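Local coordinates for methane monooxygenase hydroxylase, MmoD (Methylosinus sporium, PDB 6D7K), which probably takes part in the soluble methane monooxygenase system, where it associates with the hydroxylase, at residues E26-D31 / R37-R42. Residues are numbered along the deposited sequence; the frame is centred on the assembly and turned at random.
Sequences EAFTVD and RWEILR
Arg37 is tied to Val30 by a pair of backbone hydrogen bonds, its N lying 2.9 Å from Val30 O and its O accepting from Val30 N. On the face of the sheet that carries Val30 and Arg37, the two side chains run side by side, Val30 CG1 3.8 Å from Arg37 CB, before the arginine chain bends away to a salt bridge with Glu49. Trp38 faces Thr29 in a non-hydrogen-bonded pair on the opposite side of the sheet, with Trp38 CB 4.0 Å from Thr29 OG1. That hydroxyl, anti to its own N (chi1 -168°), is hydrogen-bonded to Ser58 of the helix 55-74. The two strands form an antiparallel beta hairpin, the central pair of a four-stranded meander whose Ala27, Thr29 and Ile40 face packs on this helix. Glu39 exchanges two backbone hydrogen bonds with Phe28; Phe28 N lies in the carbonyl plane of Glu39 O, 2.9 Å from it. Glu39 OE1 comes within 4.1 Å of Phe28 CB, and Arg16 both pairs with this carboxylate and makes a cation-pi contact with the Phe28 ring. Ile40 sets CG1 4.2 Å from Ala27 CB. Leu41 N reaches Glu26 O at 2.7 Å in a nearly straight bond (170°), while Leu41 CD1 meets the Phe28 ring at the edge.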
loop_
_atom_site.group_PDB
_atom_site.type_symbol
_atom_site.label_atom_id
_atom_site.label_comp_id
_atom_site.label_asym_id
_atom_site.label_seq_id
_atom_site.Cartn_x
_atom_site.Cartn_y
_atom_site.Cartn_z
ATOM N N GLU H 26 -9.070 21.559 -13.824
ATOM C CA GLU H 26 -9.901 21.242 -14.976
ATOM C C GLU H 26 -10.926 20.192 -14.566
ATOM O O GLU H 26 -10.651 19.359 -13.697
ATOM C CB GLU H 26 -9.075 20.719 -16.148
ATOM C CG GLU H 26 -8.129 21.747 -16.719
ATOM C CD GLU H 26 -7.615 21.375 -18.102
ATOM O OE1 GLU H 26 -6.902 20.351 -18.218
ATOM O OE2 GLU H 26 -7.933 22.111 -19.072
ATOM N N ALA H 27 -12.108 20.220 -15.192
ATOM C CA ALA H 27 -13.099 19.173 -14.957
ATOM C C ALA H 27 -13.781 18.790 -16.260
ATOM O O ALA H 27 -14.173 19.659 -17.042
ATOM C CB ALA H 27 -14.140 19.611 -13.925
ATOM N N PHE H 28 -13.920 17.494 -16.495
ATOM C CA PHE H 28 -14.576 16.989 -17.687
ATOM C C PHE H 28 -15.819 16.215 -17.278
ATOM O O PHE H 28 -15.931 15.747 -16.142
ATOM C CB PHE H 28 -13.635 16.101 -18.506
ATOM C CG PHE H 28 -12.426 16.839 -19.057
ATOM C CD1 PHE H 28 -11.287 17.040 -18.270
ATOM C CD2 PHE H 28 -12.430 17.338 -20.357
ATOM C CE1 PHE H 28 -10.186 17.727 -18.782
ATOM C CE2 PHE H 28 -11.338 18.036 -20.856
ATOM C CZ PHE H 28 -10.215 18.221 -20.075
ATOM N N THR H 29 -16.694 16.011 -18.228
ATOM C CA THR H 29 -17.891 15.227 -18.081
ATOM C C THR H 29 -18.274 14.534 -19.370
ATOM O O THR H 29 -18.162 15.064 -20.392
ATOM C CB THR H 29 -19.056 16.006 -17.492
ATOM O OG1 THR H 29 -20.060 15.090 -17.147
ATOM C CG2 THR H 29 -19.602 16.885 -18.433
ATOM N N VAL H 30 -18.716 13.310 -19.278
ATOM C CA VAL H 30 -19.112 12.548 -20.410
ATOM C C VAL H 30 -20.420 11.834 -20.166
ATOM O O VAL H 30 -20.649 11.353 -19.134
ATOM C CB VAL H 30 -18.021 11.565 -20.778
ATOM C CG1 VAL H 30 -17.884 10.520 -19.741
ATOM C CG2 VAL H 30 -18.297 10.908 -22.071
ATOM N N ASP H 31 -21.275 11.816 -21.169
ATOM C CA ASP H 31 -22.575 11.199 -21.185
ATOM C C ASP H 31 -22.415 9.741 -21.449
ATOM O O ASP H 31 -21.925 9.358 -22.447
ATOM C CB ASP H 31 -23.326 11.803 -22.344
ATOM C CG ASP H 31 -24.785 11.570 -22.304
ATOM O OD1 ASP H 31 -25.271 10.804 -21.495
ATOM O OD2 ASP H 31 -25.468 12.177 -23.104
ATOM N N ARG H 37 -20.384 10.865 -16.288
ATOM C CA ARG H 37 -19.180 10.700 -15.521
ATOM C C ARG H 37 -18.300 11.895 -15.529
ATOM O O ARG H 37 -17.950 12.343 -16.519
ATOM C CB ARG H 37 -18.400 9.524 -16.065
ATOM C CG ARG H 37 -17.675 8.727 -15.033
ATOM C CD ARG H 37 -16.281 8.351 -15.446
ATOM N NE ARG H 37 -16.270 7.064 -16.096
ATOM C CZ ARG H 37 -15.709 5.965 -15.619
ATOM N NH1 ARG H 37 -15.061 5.980 -14.489
ATOM N NH2 ARG H 37 -15.805 4.844 -16.286
ATOM N N TRP H 38 -17.884 12.387 -14.396
ATOM C CA TRP H 38 -17.040 13.561 -14.418
ATOM C C TRP H 38 -15.753 13.285 -13.648
ATOM O O TRP H 38 -15.699 12.400 -12.792
ATOM C CB TRP H 38 -17.776 14.782 -13.840
ATOM C CG TRP H 38 -18.523 14.576 -12.538
ATOM C CD1 TRP H 38 -19.867 14.360 -12.387
ATOM C CD2 TRP H 38 -17.982 14.624 -11.210
ATOM N NE1 TRP H 38 -20.187 14.257 -11.052
ATOM C CE2 TRP H 38 -19.044 14.415 -10.313
ATOM C CE3 TRP H 38 -16.701 14.815 -10.695
ATOM C CZ2 TRP H 38 -18.865 14.393 -8.944
ATOM C CZ3 TRP H 38 -16.532 14.793 -9.332
ATOM C CH2 TRP H 38 -17.604 14.579 -8.473
ATOM N N GLU H 39 -14.704 14.044 -13.988
ATOM C CA GLU H 39 -13.408 13.980 -13.316
ATOM C C GLU H 39 -12.853 15.385 -13.142
ATOM O O GLU H 39 -13.135 16.288 -13.937
ATOM C CB GLU H 39 -12.403 13.138 -14.091
ATOM C CG GLU H 39 -12.621 13.225 -15.564
ATOM C CD GLU H 39 -11.493 12.603 -16.357
ATOM O OE1 GLU H 39 -11.567 12.621 -17.615
ATOM O OE2 GLU H 39 -10.540 12.091 -15.724
ATOM N N ILE H 40 -12.045 15.554 -12.102
ATOM C CA ILE H 40 -11.408 16.823 -11.785
ATOM C C ILE H 40 -9.901 16.612 -11.795
ATOM O O ILE H 40 -9.408 15.627 -11.229
ATOM C CB ILE H 40 -11.875 17.352 -10.420
ATOM C CG1 ILE H 40 -13.400 17.480 -10.399
ATOM C CG2 ILE H 40 -11.172 18.678 -10.098
ATOM C CD1 ILE H 40 -13.970 17.863 -9.025
ATOM N N LEU H 41 -9.169 17.523 -12.441
ATOM C CA LEU H 41 -7.708 17.451 -12.484
ATOM C C LEU H 41 -7.127 18.683 -11.822
ATOM O O LEU H 41 -7.665 19.788 -11.956
ATOM C CB LEU H 41 -7.158 17.334 -13.903
ATOM C CG LEU H 41 -7.478 16.080 -14.718
ATOM C CD1 LEU H 41 -8.955 15.848 -14.787
ATOM C CD2 LEU H 41 -6.925 16.204 -16.134
ATOM N N ARG H 42 -6.045 18.480 -11.075
ATOM C CA ARG H 42 -5.290 19.566 -10.462
ATOM C C ARG H 42 -3.904 19.560 -11.075
ATOM O O ARG H 42 -3.239 18.521 -11.092
ATOM C CB ARG H 42 -5.204 19.423 -8.944
ATOM C CG ARG H 42 -4.599 20.642 -8.286
ATOM C CD ARG H 42 -4.152 20.390 -6.863
ATOM N NE ARG H 42 -5.264 20.375 -5.922
ATOM C CZ ARG H 42 -5.699 19.276 -5.309
ATOM N NH1 ARG H 42 -5.097 18.108 -5.556
ATOM N NH2 ARG H 42 -6.726 19.337 -4.452
#